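Long-range contacts in Rod shape-determining protein (MreC) (PDB 5LP5), which binds the penicillin-binding protein PBP2 in a core complex of bacterial cell wall synthesis and probably helps to set the rod shape: residues D108-L114 / N146-H152; Y126-H131 / L237-L243; I191-T197 / V208-S214. All blocks are in the same frame, centred on the assembly; numbering follows the deposited sequence.

Interaction 1 of 3, residues D108-L114 / N146-H152; sequences DTHSVSL and NGFLNAH
This contact is an antiparallel strand pairing in one of the two six-stranded β-barrels of MreC, where strand 111-114 runs beside the end of strand 144-149, their axes 4.8 Å apart at closest and their N-to-C directions at 151°. S111 faces F148, V112 faces G147 and S113 faces N146. V112 and G147 are the hydrogen-bonded pair, with V112 N to G147 O at 2.9 Å and G147 N to V112 O at 2.8 Å; the flanking pairs are non-hydrogen-bonded. Beyond them L149 N donates to H110 O (3.0 Å), after which segment 146-152 leaves the sheet in a type II turn from L149 to H152, with A151 at phi/psi 87°/-3° and H152 N bonded to L149 O at 2.9 Å. G147 suits the fit, since an ideal CB would clash with CG2 of V112 at 2.9 Å as V112 is placed here. V112 CG1 meets L149 CD1 at 4.1 Å, both side chains having chi1 m. H110, also with chi1 m, packs a ring face over A151 CB and touches V184 of the second MreC subunit. A water bridges the two segments, 2.5 Å from H110 ND1 and donating to N150 O at 2.7 Å.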
loop_
_atom_site.group_PDB
_atom_site.type_symbol
_atom_site.label_atom_id
_atom_site.label_comp_id
_atom_site.label_asym_id
_atom_site.label_seq_id
_atom_site.Cartn_x
_atom_site.Cartn_y
_atom_site.Cartn_z
ATOM N N ASP C 108 -17.147 20.161 -30.073
ATOM C CA ASP C 108 -16.527 19.019 -29.385
ATOM C C ASP C 108 -16.261 17.908 -30.411
ATOM O O ASP C 108 -17.227 17.379 -31.000
ATOM C CB ASP C 108 -17.473 18.556 -28.267
ATOM C CG ASP C 108 -16.936 17.388 -27.432
ATOM O OD1 ASP C 108 -15.708 17.200 -27.334
ATOM O OD2 ASP C 108 -17.791 16.636 -26.905
ATOM N N THR C 109 -14.978 17.575 -30.611
ATOM C CA THR C 109 -14.573 16.544 -31.576
ATOM C C THR C 109 -14.585 15.124 -31.001
ATOM O O THR C 109 -14.395 14.159 -31.720
ATOM C CB THR C 109 -13.119 16.772 -32.071
ATOM O OG1 THR C 109 -12.191 16.684 -30.975
ATOM C CG2 THR C 109 -12.964 18.118 -32.759
ATOM N N HIS C 110 -14.764 15.025 -29.682
ATOM C CA HIS C 110 -14.686 13.750 -28.990
ATOM C C HIS C 110 -16.069 13.135 -28.722
ATOM O O HIS C 110 -16.176 12.241 -27.874
ATOM C CB HIS C 110 -13.904 13.921 -27.674
ATOM C CG HIS C 110 -12.638 14.715 -27.810
ATOM N ND1 HIS C 110 -11.474 14.208 -28.340
ATOM C CD2 HIS C 110 -12.380 16.008 -27.508
ATOM C CE1 HIS C 110 -10.548 15.151 -28.344
ATOM N NE2 HIS C 110 -11.069 16.249 -27.832
ATOM N N SER C 111 -17.099 13.535 -29.457
ATOM C CA SER C 111 -18.437 12.998 -29.249
ATOM C C SER C 111 -19.154 12.896 -30.580
ATOM O O SER C 111 -19.288 13.900 -31.300
ATOM C CB SER C 111 -19.247 13.885 -28.302
ATOM O OG SER C 111 -18.822 13.703 -26.963
ATOM N N VAL C 112 -19.630 11.697 -30.923
ATOM C CA VAL C 112 -20.255 11.495 -32.224
ATOM C C VAL C 112 -21.566 10.721 -32.181
ATOM O O VAL C 112 -21.775 9.869 -31.313
ATOM C CB VAL C 112 -19.297 10.778 -33.198
ATOM C CG1 VAL C 112 -18.022 11.577 -33.370
ATOM C CG2 VAL C 112 -18.989 9.363 -32.728
ATOM N N SER C 113 -22.419 11.013 -33.153
ATOM C CA SER C 113 -23.653 10.261 -33.352
ATOM C C SER C 113 -23.393 9.130 -34.339
ATOM O O SER C 113 -22.853 9.353 -35.419
ATOM C CB SER C 113 -24.765 11.154 -33.921
ATOM O OG SER C 113 -25.365 11.991 -32.949
ATOM N N LEU C 114 -23.795 7.915 -33.959
ATOM C CA LEU C 114 -23.570 6.729 -34.758
ATOM C C LEU C 114 -24.857 6.191 -35.339
ATOM O O LEU C 114 -25.920 6.289 -34.749
ATOM C CB LEU C 114 -22.954 5.642 -33.902
ATOM C CG LEU C 114 -21.574 5.966 -33.346
ATOM C CD1 LEU C 114 -21.205 4.946 -32.281
ATOM C CD2 LEU C 114 -20.528 5.958 -34.437
ATOM N N ASN C 146 -24.548 6.672 -29.181
ATOM C CA ASN C 146 -23.580 7.740 -29.009
ATOM C C ASN C 146 -22.174 7.210 -28.802
ATOM O O ASN C 146 -21.944 6.324 -27.972
ATOM C CB ASN C 146 -23.957 8.590 -27.814
ATOM C CG ASN C 146 -25.256 9.310 -27.992
ATOM O OD1 ASN C 146 -25.589 9.758 -29.099
ATOM N ND2 ASN C 146 -26.010 9.422 -26.897
ATOM N N GLY C 147 -21.234 7.785 -29.548
ATOM C CA GLY C 147 -19.818 7.442 -29.395
ATOM C C GLY C 147 -19.085 8.494 -28.582
ATOM O O GLY C 147 -19.105 9.677 -28.934
ATOM N N PHE C 148 -18.476 8.070 -27.484
ATOM C CA PHE C 148 -17.640 8.949 -26.680
ATOM C C PHE C 148 -16.199 8.533 -26.850
ATOM O O PHE C 148 -15.774 7.499 -26.347
ATOM C CB PHE C 148 -18.055 8.906 -25.215
ATOM C CG PHE C 148 -19.515 9.160 -25.014
ATOM C CD1 PHE C 148 -20.039 10.430 -25.170
ATOM C CD2 PHE C 148 -20.368 8.125 -24.721
ATOM C CE1 PHE C 148 -21.396 10.665 -25.029
ATOM C CE2 PHE C 148 -21.725 8.349 -24.575
ATOM C CZ PHE C 148 -22.242 9.626 -24.724
ATOM N N LEU C 149 -15.460 9.353 -27.593
ATOM C CA LEU C 149 -14.134 8.991 -28.070
ATOM C C LEU C 149 -13.061 9.205 -27.009
ATOM O O LEU C 149 -13.319 9.750 -25.947
ATOM C CB LEU C 149 -13.801 9.797 -29.323
ATOM C CG LEU C 149 -14.833 9.680 -30.456
ATOM C CD1 LEU C 149 -14.440 10.545 -31.639
ATOM C CD2 LEU C 149 -15.025 8.239 -30.912
ATOM N N ASN C 150 -11.845 8.767 -27.321
ATOM C CA ASN C 150 -10.705 8.892 -26.405
ATOM C C ASN C 150 -10.595 10.362 -25.956
ATOM O O ASN C 150 -10.636 11.297 -26.756
ATOM C CB ASN C 150 -9.366 8.490 -27.047
ATOM C CG ASN C 150 -9.121 6.996 -27.068
ATOM O OD1 ASN C 150 -9.584 6.251 -26.194
ATOM N ND2 ASN C 150 -8.347 6.544 -28.070
ATOM N N ALA C 151 -10.503 10.549 -24.651
ATOM C CA ALA C 151 -10.349 11.883 -24.059
ATOM C C ALA C 151 -11.645 12.598 -23.789
ATOM O O ALA C 151 -11.607 13.658 -23.163
ATOM C CB ALA C 151 -9.408 12.773 -24.870
ATOM N N HIS C 152 -12.787 12.019 -24.159
ATOM C CA HIS C 152 -14.083 12.515 -23.646
ATOM C C HIS C 152 -14.224 12.220 -22.145
ATOM O O HIS C 152 -13.745 11.207 -21.660
ATOM C CB HIS C 152 -15.267 11.921 -24.445
ATOM C CG HIS C 152 -16.603 12.532 -24.127
ATOM N ND1 HIS C 152 -16.804 13.891 -24.051
ATOM C CD2 HIS C 152 -17.804 11.967 -23.851
ATOM C CE1 HIS C 152 -18.072 14.138 -23.772
ATOM N NE2 HIS C 152 -18.694 12.984 -23.626
HETATM O O HOH W 1 -11.018 11.941 -29.355
#

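Interaction 2 of 3, residues Y126-H131 / L237-L243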
loop_
_atom_site.group_PDB
_atom_site.type_symbol
_atom_site.label_atom_id
_atom_site.label_comp_id
_atom_site.label_asym_id
_atom_site.label_seq_id
_atom_site.Cartn_x
_atom_site.Cartn_y
_atom_site.Cartn_z
ATOM N N TYR C 126 -20.160 -0.292 -24.982
ATOM C CA TYR C 126 -19.467 -0.993 -26.053
ATOM C C TYR C 126 -18.154 -0.308 -26.371
ATOM O O TYR C 126 -17.988 0.859 -26.086
ATOM C CB TYR C 126 -20.345 -1.030 -27.313
ATOM C CG TYR C 126 -21.640 -1.789 -27.135
ATOM C CD1 TYR C 126 -21.670 -3.176 -27.191
ATOM C CD2 TYR C 126 -22.833 -1.124 -26.879
ATOM C CE1 TYR C 126 -22.854 -3.878 -27.012
ATOM C CE2 TYR C 126 -24.020 -1.821 -26.706
ATOM C CZ TYR C 126 -24.028 -3.201 -26.772
ATOM O OH TYR C 126 -25.184 -3.922 -26.596
ATOM N N GLY C 127 -17.222 -1.054 -26.948
ATOM C CA GLY C 127 -15.933 -0.502 -27.362
ATOM C C GLY C 127 -15.983 -0.121 -28.826
ATOM O O GLY C 127 -16.708 -0.725 -29.605
ATOM N N LEU C 128 -15.216 0.903 -29.188
ATOM C CA LEU C 128 -15.043 1.327 -30.580
ATOM C C LEU C 128 -13.605 1.115 -31.055
ATOM O O LEU C 128 -12.652 1.502 -30.388
ATOM C CB LEU C 128 -15.433 2.792 -30.768
ATOM C CG LEU C 128 -16.937 3.142 -30.613
ATOM C CD1 LEU C 128 -17.160 4.637 -30.756
ATOM C CD2 LEU C 128 -17.734 2.367 -31.652
ATOM N N VAL C 129 -13.474 0.501 -32.226
ATOM C CA VAL C 129 -12.191 0.144 -32.813
ATOM C C VAL C 129 -12.170 0.657 -34.244
ATOM O O VAL C 129 -13.176 0.555 -34.938
ATOM C CB VAL C 129 -12.030 -1.398 -32.823
ATOM C CG1 VAL C 129 -10.736 -1.829 -33.491
ATOM C CG2 VAL C 129 -12.049 -1.921 -31.407
ATOM N N SER C 130 -11.029 1.202 -34.681
ATOM C CA SER C 130 -10.868 1.566 -36.077
ATOM C C SER C 130 -9.739 0.812 -36.765
ATOM O O SER C 130 -9.952 -0.297 -37.278
ATOM C CB SER C 130 -10.792 3.068 -36.307
ATOM O OG SER C 130 -10.953 3.354 -37.695
ATOM N N HIS C 131 -8.558 1.385 -36.837
ATOM C CA HIS C 131 -7.520 0.740 -37.640
ATOM C C HIS C 131 -6.736 -0.141 -36.706
ATOM O O HIS C 131 -5.600 0.157 -36.370
ATOM C CB HIS C 131 -6.644 1.774 -38.337
ATOM C CG HIS C 131 -7.305 2.427 -39.509
ATOM N ND1 HIS C 131 -8.580 2.952 -39.455
ATOM C CD2 HIS C 131 -6.859 2.648 -40.770
ATOM C CE1 HIS C 131 -8.895 3.452 -40.639
ATOM N NE2 HIS C 131 -7.869 3.281 -41.456
ATOM N N LEU C 237 -9.254 7.586 -38.780
ATOM C CA LEU C 237 -9.793 6.506 -37.949
ATOM C C LEU C 237 -11.234 6.699 -37.505
ATOM O O LEU C 237 -11.718 5.919 -36.687
ATOM C CB LEU C 237 -8.903 6.298 -36.708
ATOM C CG LEU C 237 -7.725 5.323 -36.894
ATOM C CD1 LEU C 237 -6.669 5.868 -37.832
ATOM C CD2 LEU C 237 -7.102 4.968 -35.551
ATOM N N LEU C 238 -11.911 7.743 -37.982
ATOM C CA LEU C 238 -13.321 7.899 -37.680
ATOM C C LEU C 238 -14.164 7.252 -38.768
ATOM O O LEU C 238 -15.376 7.100 -38.631
ATOM C CB LEU C 238 -13.662 9.358 -37.388
ATOM C CG LEU C 238 -13.320 9.781 -35.945
ATOM C CD1 LEU C 238 -13.581 11.261 -35.690
ATOM C CD2 LEU C 238 -14.074 8.965 -34.898
ATOM N N ARG C 239 -13.512 6.835 -39.852
ATOM C CA ARG C 239 -14.148 5.937 -40.816
ATOM C C ARG C 239 -13.606 4.528 -40.637
ATOM O O ARG C 239 -12.541 4.330 -40.063
ATOM C CB ARG C 239 -13.969 6.447 -42.243
ATOM C CG ARG C 239 -14.798 7.714 -42.483
ATOM C CD ARG C 239 -14.766 8.235 -43.903
ATOM N NE ARG C 239 -13.410 8.274 -44.481
ATOM C CZ ARG C 239 -12.553 9.297 -44.413
ATOM N NH1 ARG C 239 -12.854 10.411 -43.760
ATOM N NH2 ARG C 239 -11.369 9.187 -45.003
ATOM N N HIS C 240 -14.373 3.551 -41.117
ATOM C CA HIS C 240 -14.052 2.124 -40.977
ATOM C C HIS C 240 -14.103 1.648 -39.525
ATOM O O HIS C 240 -13.166 0.997 -39.062
ATOM C CB HIS C 240 -12.690 1.796 -41.590
ATOM C CG HIS C 240 -12.602 2.074 -43.059
ATOM N ND1 HIS C 240 -13.436 1.475 -43.986
ATOM C CD2 HIS C 240 -11.753 2.860 -43.768
ATOM C CE1 HIS C 240 -13.125 1.905 -45.196
ATOM N NE2 HIS C 240 -12.107 2.742 -45.093
ATOM N N VAL C 241 -15.201 1.973 -38.835
ATOM C CA VAL C 241 -15.311 1.779 -37.397
ATOM C C VAL C 241 -16.157 0.566 -37.060
ATOM O O VAL C 241 -17.212 0.367 -37.654
ATOM C CB VAL C 241 -15.912 3.009 -36.702
ATOM C CG1 VAL C 241 -16.111 2.752 -35.209
ATOM C CG2 VAL C 241 -15.032 4.230 -36.932
ATOM N N PHE C 242 -15.673 -0.228 -36.103
ATOM C CA PHE C 242 -16.349 -1.436 -35.645
ATOM C C PHE C 242 -16.730 -1.325 -34.161
ATOM O O PHE C 242 -15.952 -0.850 -33.347
ATOM C CB PHE C 242 -15.424 -2.638 -35.843
ATOM C CG PHE C 242 -15.173 -2.981 -37.279
ATOM C CD1 PHE C 242 -15.982 -3.888 -37.933
ATOM C CD2 PHE C 242 -14.110 -2.440 -37.962
ATOM C CE1 PHE C 242 -15.754 -4.223 -39.256
ATOM C CE2 PHE C 242 -13.872 -2.763 -39.295
ATOM C CZ PHE C 242 -14.697 -3.657 -39.940
ATOM N N LEU C 243 -17.913 -1.812 -33.819
ATOM C CA LEU C 243 -18.394 -1.827 -32.442
ATOM C C LEU C 243 -18.025 -3.122 -31.771
ATOM O O LEU C 243 -18.250 -4.207 -32.318
ATOM C CB LEU C 243 -19.914 -1.696 -32.431
ATOM C CG LEU C 243 -20.589 -1.469 -31.084
ATOM C CD1 LEU C 243 -20.464 -0.027 -30.631
ATOM C CD2 LEU C 243 -22.080 -1.744 -31.237
#
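A strand pair can be read as a balance sheet of donors and acceptors, and this antiparallel contact shows how the account is settled. V129 and F242 form a hydrogen-bonded pair: V129 N donates to F242 O at 3.0 Å and F242 N returns the bond to V129 O at 2.9 Å. The same V129 O also takes a CA-H...O contact from V241 CA (3.5 Å). L128 and L243 form the adjoining non-hydrogen-bonded pair, so the backbone of L128 looks to I135 and G136 on strand 134-141; G127 pairs onward with S244.

Where the strand of 126-131 ends, a side chain takes over from the backbone. S130 OG donates its proton to L237 O at 2.9 Å and accepts one from H131 ND1 at 3.0 Å, so the hydroxyl is used in both roles and ties the end of strand 125-129 to the loop before V241. H131 gains a CH-π contact as well, with L237 CD1 over its ring face, 4.0 Å from the centroid. The phenol of Y126 is satisfied by E121 N.

Beneath this polar framework lies an aliphatic layer. L128 CD2 meets V241 CG1 at 3.9 Å and L243 CD1 at 3.8 Å, while Y126 CB approaches L243 CD1 at 3.5 Å; A138 touches both L128 and L243. V241 is also backbone-bonded to T98 of strand 93-103. Strand 241-246 therefore lies between strand 125-129 and strand 93-103, closing the six-stranded antiparallel β-barrel.

Interaction 3 of 3, residues I191-T197 / V208-S214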
loop_
_atom_site.group_PDB
_atom_site.type_symbol
_atom_site.label_atom_id
_atom_site.label_comp_id
_atom_site.label_asym_id
_atom_site.label_seq_id
_atom_site.Cartn_x
_atom_site.Cartn_y
_atom_site.Cartn_z
ATOM N N ILE C 191 9.272 4.005 -20.780
ATOM C CA ILE C 191 8.838 4.868 -21.866
ATOM C C ILE C 191 8.864 4.054 -23.164
ATOM O O ILE C 191 9.863 3.408 -23.465
ATOM C CB ILE C 191 9.731 6.117 -22.043
ATOM C CG1 ILE C 191 9.937 6.851 -20.734
ATOM C CG2 ILE C 191 9.099 7.048 -23.060
ATOM C CD1 ILE C 191 8.646 7.104 -20.016
ATOM N N GLY C 192 7.756 4.069 -23.902
ATOM C CA GLY C 192 7.626 3.310 -25.139
ATOM C C GLY C 192 6.865 2.006 -25.012
ATOM O O GLY C 192 6.465 1.454 -26.030
ATOM N N ASP C 193 6.682 1.490 -23.790
ATOM C CA ASP C 193 5.876 0.299 -23.570
ATOM C C ASP C 193 4.526 0.384 -24.294
ATOM O O ASP C 193 3.812 1.365 -24.121
ATOM C CB ASP C 193 5.552 0.126 -22.065
ATOM C CG ASP C 193 6.548 -0.729 -21.329
ATOM O OD1 ASP C 193 6.913 -1.779 -21.918
ATOM O OD2 ASP C 193 6.903 -0.380 -20.161
ATOM N N GLN C 194 4.197 -0.677 -25.036
ATOM C CA GLN C 194 2.881 -0.868 -25.583
ATOM C C GLN C 194 1.774 -0.904 -24.516
ATOM O O GLN C 194 1.934 -1.488 -23.435
ATOM C CB GLN C 194 2.829 -2.162 -26.366
ATOM C CG GLN C 194 3.422 -2.060 -27.770
ATOM C CD GLN C 194 2.659 -2.926 -28.751
ATOM O OE1 GLN C 194 2.123 -3.985 -28.383
ATOM N NE2 GLN C 194 2.579 -2.467 -30.007
ATOM N N VAL C 195 0.650 -0.273 -24.859
ATOM C CA VAL C 195 -0.544 -0.294 -24.023
ATOM C C VAL C 195 -1.693 -0.944 -24.813
ATOM O O VAL C 195 -2.045 -0.488 -25.900
ATOM C CB VAL C 195 -0.920 1.131 -23.605
ATOM C CG1 VAL C 195 -2.204 1.142 -22.799
ATOM C CG2 VAL C 195 0.202 1.730 -22.792
ATOM N N LEU C 196 -2.266 -2.003 -24.258
ATOM C CA LEU C 196 -3.316 -2.780 -24.931
ATOM C C LEU C 196 -4.560 -2.853 -24.061
ATOM O O LEU C 196 -4.462 -2.764 -22.839
ATOM C CB LEU C 196 -2.856 -4.210 -25.170
ATOM C CG LEU C 196 -1.555 -4.348 -25.930
ATOM C CD1 LEU C 196 -0.945 -5.752 -25.824
ATOM C CD2 LEU C 196 -1.781 -3.902 -27.369
ATOM N N THR C 197 -5.721 -3.061 -24.678
ATOM C CA THR C 197 -6.918 -3.282 -23.892
ATOM C C THR C 197 -6.740 -4.561 -23.068
ATOM O O THR C 197 -6.211 -5.557 -23.560
ATOM C CB THR C 197 -8.156 -3.412 -24.787
ATOM O OG1 THR C 197 -7.992 -4.519 -25.673
ATOM C CG2 THR C 197 -8.374 -2.179 -25.598
ATOM N N VAL C 208 -6.165 -5.354 -27.958
ATOM C CA VAL C 208 -6.351 -4.312 -28.954
ATOM C C VAL C 208 -5.428 -3.170 -28.627
ATOM O O VAL C 208 -5.269 -2.832 -27.459
ATOM C CB VAL C 208 -7.796 -3.816 -28.986
ATOM C CG1 VAL C 208 -7.962 -2.714 -30.003
ATOM C CG2 VAL C 208 -8.734 -4.958 -29.325
ATOM N N PHE C 209 -4.814 -2.568 -29.637
ATOM C CA PHE C 209 -3.785 -1.537 -29.423
ATOM C C PHE C 209 -4.413 -0.216 -28.973
ATOM O O PHE C 209 -5.441 0.212 -29.482
ATOM C CB PHE C 209 -2.958 -1.303 -30.681
ATOM C CG PHE C 209 -1.900 -0.239 -30.542
ATOM C CD1 PHE C 209 -0.686 -0.537 -29.954
ATOM C CD2 PHE C 209 -2.100 1.045 -31.018
ATOM C CE1 PHE C 209 0.315 0.438 -29.829
ATOM C CE2 PHE C 209 -1.119 2.023 -30.889
ATOM C CZ PHE C 209 0.097 1.716 -30.291
ATOM N N VAL C 210 -3.785 0.426 -28.003
ATOM C CA VAL C 210 -4.244 1.714 -27.516
ATOM C C VAL C 210 -3.219 2.800 -27.781
ATOM O O VAL C 210 -3.556 3.822 -28.394
ATOM C CB VAL C 210 -4.553 1.663 -26.016
ATOM C CG1 VAL C 210 -4.970 3.029 -25.519
ATOM C CG2 VAL C 210 -5.686 0.691 -25.774
ATOM N N GLY C 211 -1.985 2.574 -27.310
ATOM C CA GLY C 211 -0.904 3.574 -27.433
ATOM C C GLY C 211 0.384 3.148 -26.765
ATOM O O GLY C 211 0.584 1.972 -26.514
ATOM N N GLU C 212 1.260 4.103 -26.502
ATOM C CA GLU C 212 2.565 3.827 -25.895
ATOM C C GLU C 212 2.839 4.826 -24.784
ATOM O O GLU C 212 2.447 5.983 -24.881
ATOM C CB GLU C 212 3.687 3.940 -26.941
ATOM C CG GLU C 212 3.573 2.937 -28.081
ATOM C CD GLU C 212 4.528 3.157 -29.231
ATOM O OE1 GLU C 212 5.605 3.796 -29.013
ATOM O OE2 GLU C 212 4.173 2.638 -30.329
ATOM N N VAL C 213 3.538 4.387 -23.746
ATOM C CA VAL C 213 3.799 5.250 -22.609
ATOM C C VAL C 213 4.798 6.337 -22.998
ATOM O O VAL C 213 5.865 6.034 -23.506
ATOM C CB VAL C 213 4.346 4.448 -21.424
ATOM C CG1 VAL C 213 4.663 5.374 -20.237
ATOM C CG2 VAL C 213 3.337 3.387 -21.020
ATOM N N SER C 214 4.441 7.603 -22.797
ATOM C CA SER C 214 5.359 8.690 -23.113
ATOM C C SER C 214 5.960 9.324 -21.858
ATOM O O SER C 214 7.120 9.722 -21.867
ATOM C CB SER C 214 4.708 9.730 -24.010
ATOM O OG SER C 214 4.225 10.810 -23.297
#
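Backbone hydrogen bonds dominate this β-hairpin. G192 N to V213 O, V195 N to G211 O and T197 N to V208 O all measure 2.8 Å, and V213 N to D193 O 3.1 Å. V195 O accepts from two successive residues, V210 N at 2.9 Å and, weakly, G211 N at 3.4 Å. This is a classic β-bulge: V210 and G211 together face V195, and the register shifts by one before L196 meets F209. At the connecting end T197 OG1 accepts from V208 N (3.0 Å) and is also hydrogen-bonded to G205 O. G192, at phi 100° and psi -17°, adopts a backbone in which a CB would jam against the preceding carbonyl. Farther out, V195 packs CG1 on V210 CB and CG2 on V213 CG2, both at 4.0 Å, and it also touches V159 and L227 of neighbouring strands; L196 CD2 lies 3.7 Å from F209 CA. Main-chain bonds thus carry most of the pairing, side-chain identity counting at T197 and G192, while V195, V210 and V213 are buried.

In the fold
The three contacts illustrate one principle, antiparallel pairing within a closed barrel, in the two barrels of one chain. Interactions 1 and 2 belong to the same barrel and touch through L149 against L238 and L128; their segments alternate along the chain, so distant pieces of sequence interlock. Interaction 3 lies in the other barrel, about 21 Å from interaction 1 between centres, and is nested inside the loop that interaction 2 closes. Interaction 1 is buried, interactions 2 and 3 only partly; the first two touch the second subunit, whereas interaction 3 meets no other chain. Water bridging marks the first, a serine hydroxyl the second and a bulge the third. Two barrels agree with the family's assignment to the peptidase PA clan.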